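Possible thiamine biosynthesis enzyme (PDB 2X7Q) is of unknown function but has the fold of periplasmic solute-binding proteins and may bind a small molecule, perhaps one linked to thiamine biosynthesis. Local coordinates at residues F26-F31 / D238-Y243. The protein carries 1 engineered substitution. Residues are numbered along the deposited sequence; the frame is centred on the assembly and turned at random. Where two conformers were deposited one is given.
Sequences FSTPLF and DEAIEY
Ala240 is the first residue of 238-243 to touch 26-31: its CB meets the methyl CG2 of Thr28 at 4.0 Å, in the same place where the two backbones come nearest, with 6.8 Å between the CA atoms of Thr28 and Ala240. Tyr233 of helix 216-235 packs against both side chains, and this end of the contact is buried. Thr28 holds its methyl anti to the backbone N, with OG1 beside that nitrogen, and the hydroxyl is hydrogen-bonded to the carbonyl O of His25. The periplasmic binding protein fold, here with the type II strand order, brings together helices far apart in sequence: helix 28-35 follows strand 17-21 of one five-stranded mixed sheet, whereas helix 237-247 comes after the chain has built the second sheet and returned to the first through strand 203-208. One turn beyond Ala240, Tyr243 carries most of the contact. Its ring reaches across to Phe31 in an offset stack, centroids 3.9 Å apart and planes inclined by only 11°. CE1 of Tyr243 sits over the centre of the Phe31 ring, while Phe31 CD2 lies over the centre of the tyrosine ring; the closest pair is Phe31 CE2 with Tyr243 CD1 at 3.4 Å. Both CA-CB bonds point toward the other segment, and CG anti to the backbone N in each (chi1 about 165°) carries the rings on to overlap. Thr28 OG1 approaches the tyrosine ring at its edge, near the ring plane, 4.0 Å from Tyr243 CD2. Past the stack, the phenol oxygen lies beside Phe31 CB and hydrogen-bonds a water, 2.8 Å from Tyr243 OH. The same water donates to Ser27 OG, which is also hydrogen-bonded to the carbonyl O of Glu24, and so bridges the tyrosine to the 3-10 turn leading into helix 28-35.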
loop_
_atom_site.group_PDB
_atom_site.type_symbol
_atom_site.label_atom_id
_atom_site.label_comp_id
_atom_site.label_asym_id
_atom_site.label_seq_id
_atom_site.Cartn_x
_atom_site.Cartn_y
_atom_site.Cartn_z
ATOM N N PHE A 26 -7.867 -5.064 -0.683
ATOM C CA PHE A 26 -6.739 -5.543 -1.480
ATOM C C PHE A 26 -6.206 -6.889 -0.996
ATOM O O PHE A 26 -5.586 -7.627 -1.760
ATOM C CB PHE A 26 -5.604 -4.515 -1.491
ATOM C CG PHE A 26 -5.925 -3.267 -2.258
ATOM C CD1 PHE A 26 -6.149 -2.070 -1.600
ATOM C CD2 PHE A 26 -6.005 -3.294 -3.640
ATOM C CE1 PHE A 26 -6.446 -0.921 -2.307
ATOM C CE2 PHE A 26 -6.303 -2.149 -4.354
ATOM C CZ PHE A 26 -6.524 -0.960 -3.686
ATOM N N SER A 27 -6.445 -7.205 0.272
ATOM C CA SER A 27 -5.922 -8.431 0.865
ATOM C C SER A 27 -6.790 -9.639 0.525
ATOM O O SER A 27 -6.509 -10.755 0.960
ATOM C CB SER A 27 -5.811 -8.286 2.382
ATOM O OG SER A 27 -7.088 -8.216 2.981
ATOM N N THR A 28 -7.841 -9.411 -0.257
ATOM C CA THR A 28 -8.779 -10.471 -0.617
ATOM C C THR A 28 -8.102 -11.727 -1.181
ATOM O O THR A 28 -8.354 -12.829 -0.698
ATOM C CB THR A 28 -9.861 -9.963 -1.597
ATOM O OG1 THR A 28 -10.724 -9.041 -0.922
ATOM C CG2 THR A 28 -10.689 -11.118 -2.121
ATOM N N PRO A 29 -7.244 -11.565 -2.203
ATOM C CA PRO A 29 -6.569 -12.725 -2.797
ATOM C C PRO A 29 -5.794 -13.540 -1.763
ATOM O O PRO A 29 -5.744 -14.765 -1.865
ATOM C CB PRO A 29 -5.601 -12.088 -3.798
ATOM C CG PRO A 29 -6.237 -10.795 -4.160
ATOM C CD PRO A 29 -6.897 -10.314 -2.901
ATOM N N LEU A 30 -5.196 -12.865 -0.786
ATOM C CA LEU A 30 -4.462 -13.549 0.272
ATOM C C LEU A 30 -5.379 -14.480 1.054
ATOM O O LEU A 30 -4.997 -15.596 1.399
ATOM C CB LEU A 30 -3.815 -12.537 1.219
ATOM C CG LEU A 30 -2.767 -11.597 0.622
ATOM C CD1 LEU A 30 -2.257 -10.625 1.675
ATOM C CD2 LEU A 30 -1.621 -12.392 0.029
ATOM N N PHE A 31 -6.595 -14.016 1.325
ATOM C CA PHE A 31 -7.563 -14.801 2.083
ATOM C C PHE A 31 -7.975 -16.076 1.351
ATOM O O PHE A 31 -7.936 -17.165 1.922
ATOM C CB PHE A 31 -8.799 -13.959 2.404
ATOM C CG PHE A 31 -9.991 -14.771 2.824
ATOM C CD1 PHE A 31 -10.069 -15.306 4.101
ATOM C CD2 PHE A 31 -11.034 -14.999 1.941
ATOM C CE1 PHE A 31 -11.164 -16.056 4.486
ATOM C CE2 PHE A 31 -12.132 -15.745 2.321
ATOM C CZ PHE A 31 -12.197 -16.275 3.595
ATOM N N ASP A 238 -17.760 -12.743 -7.279
ATOM C CA ASP A 238 -18.992 -12.878 -6.508
ATOM C C ASP A 238 -18.715 -13.153 -5.030
ATOM O O ASP A 238 -19.260 -12.483 -4.151
ATOM C CB ASP A 238 -19.889 -13.969 -7.108
ATOM C CG ASP A 238 -19.145 -15.266 -7.377
ATOM O OD1 ASP A 238 -17.938 -15.344 -7.074
ATOM O OD2 ASP A 238 -19.773 -16.214 -7.892
ATOM N N GLU A 239 -17.857 -14.135 -4.769
ATOM C CA GLU A 239 -17.496 -14.506 -3.407
ATOM C C GLU A 239 -16.649 -13.418 -2.766
ATOM O O GLU A 239 -16.749 -13.162 -1.566
ATOM C CB GLU A 239 -16.729 -15.828 -3.409
ATOM C CG GLU A 239 -17.489 -16.982 -4.039
ATOM C CD GLU A 239 -16.687 -18.266 -4.069
ATOM O OE1 GLU A 239 -15.586 -18.299 -3.481
ATOM O OE2 GLU A 239 -17.163 -19.246 -4.678
ATOM N N ALA A 240 -15.807 -12.787 -3.577
ATOM C CA ALA A 240 -14.951 -11.705 -3.115
ATOM C C ALA A 240 -15.788 -10.557 -2.564
ATOM O O ALA A 240 -15.491 -10.014 -1.502
ATOM C CB ALA A 240 -14.064 -11.219 -4.248
ATOM N N ILE A 241 -16.838 -10.195 -3.294
ATOM C CA ILE A 241 -17.728 -9.122 -2.868
ATOM C C ILE A 241 -18.390 -9.452 -1.534
ATOM O O ILE A 241 -18.510 -8.589 -0.666
ATOM C CB ILE A 241 -18.813 -8.828 -3.925
ATOM C CG1 ILE A 241 -18.177 -8.334 -5.227
ATOM C CG2 ILE A 241 -19.802 -7.805 -3.399
ATOM C CD1 ILE A 241 -19.180 -8.015 -6.311
ATOM N N GLU A 242 -18.819 -10.701 -1.378
ATOM C CA GLU A 242 -19.457 -11.146 -0.145
ATOM C C GLU A 242 -18.471 -11.118 1.019
ATOM O O GLU A 242 -18.794 -10.639 2.100
ATOM C CB GLU A 242 -20.032 -12.555 -0.314
ATOM C CG GLU A 242 -20.775 -13.071 0.912
ATOM C CD GLU A 242 -21.262 -14.503 0.748
ATOM O OE1 GLU A 242 -20.644 -15.256 -0.035
ATOM O OE2 GLU A 242 -22.256 -14.874 1.407
ATOM N N TYR A 243 -17.271 -11.641 0.789
ATOM C CA TYR A 243 -16.237 -11.686 1.817
ATOM C C TYR A 243 -15.869 -10.291 2.309
ATOM O O TYR A 243 -15.810 -10.045 3.511
ATOM C CB TYR A 243 -14.985 -12.384 1.284
ATOM C CG TYR A 243 -13.749 -12.165 2.139
ATOM C CD1 TYR A 243 -13.573 -12.852 3.331
ATOM C CD2 TYR A 243 -12.761 -11.265 1.752
ATOM C CE1 TYR A 243 -12.449 -12.653 4.115
ATOM C CE2 TYR A 243 -11.632 -11.060 2.525
ATOM C CZ TYR A 243 -11.483 -11.757 3.705
ATOM O OH TYR A 243 -10.369 -11.562 4.482
HETATM O O HOH W 1 -8.638 -9.469 4.924
#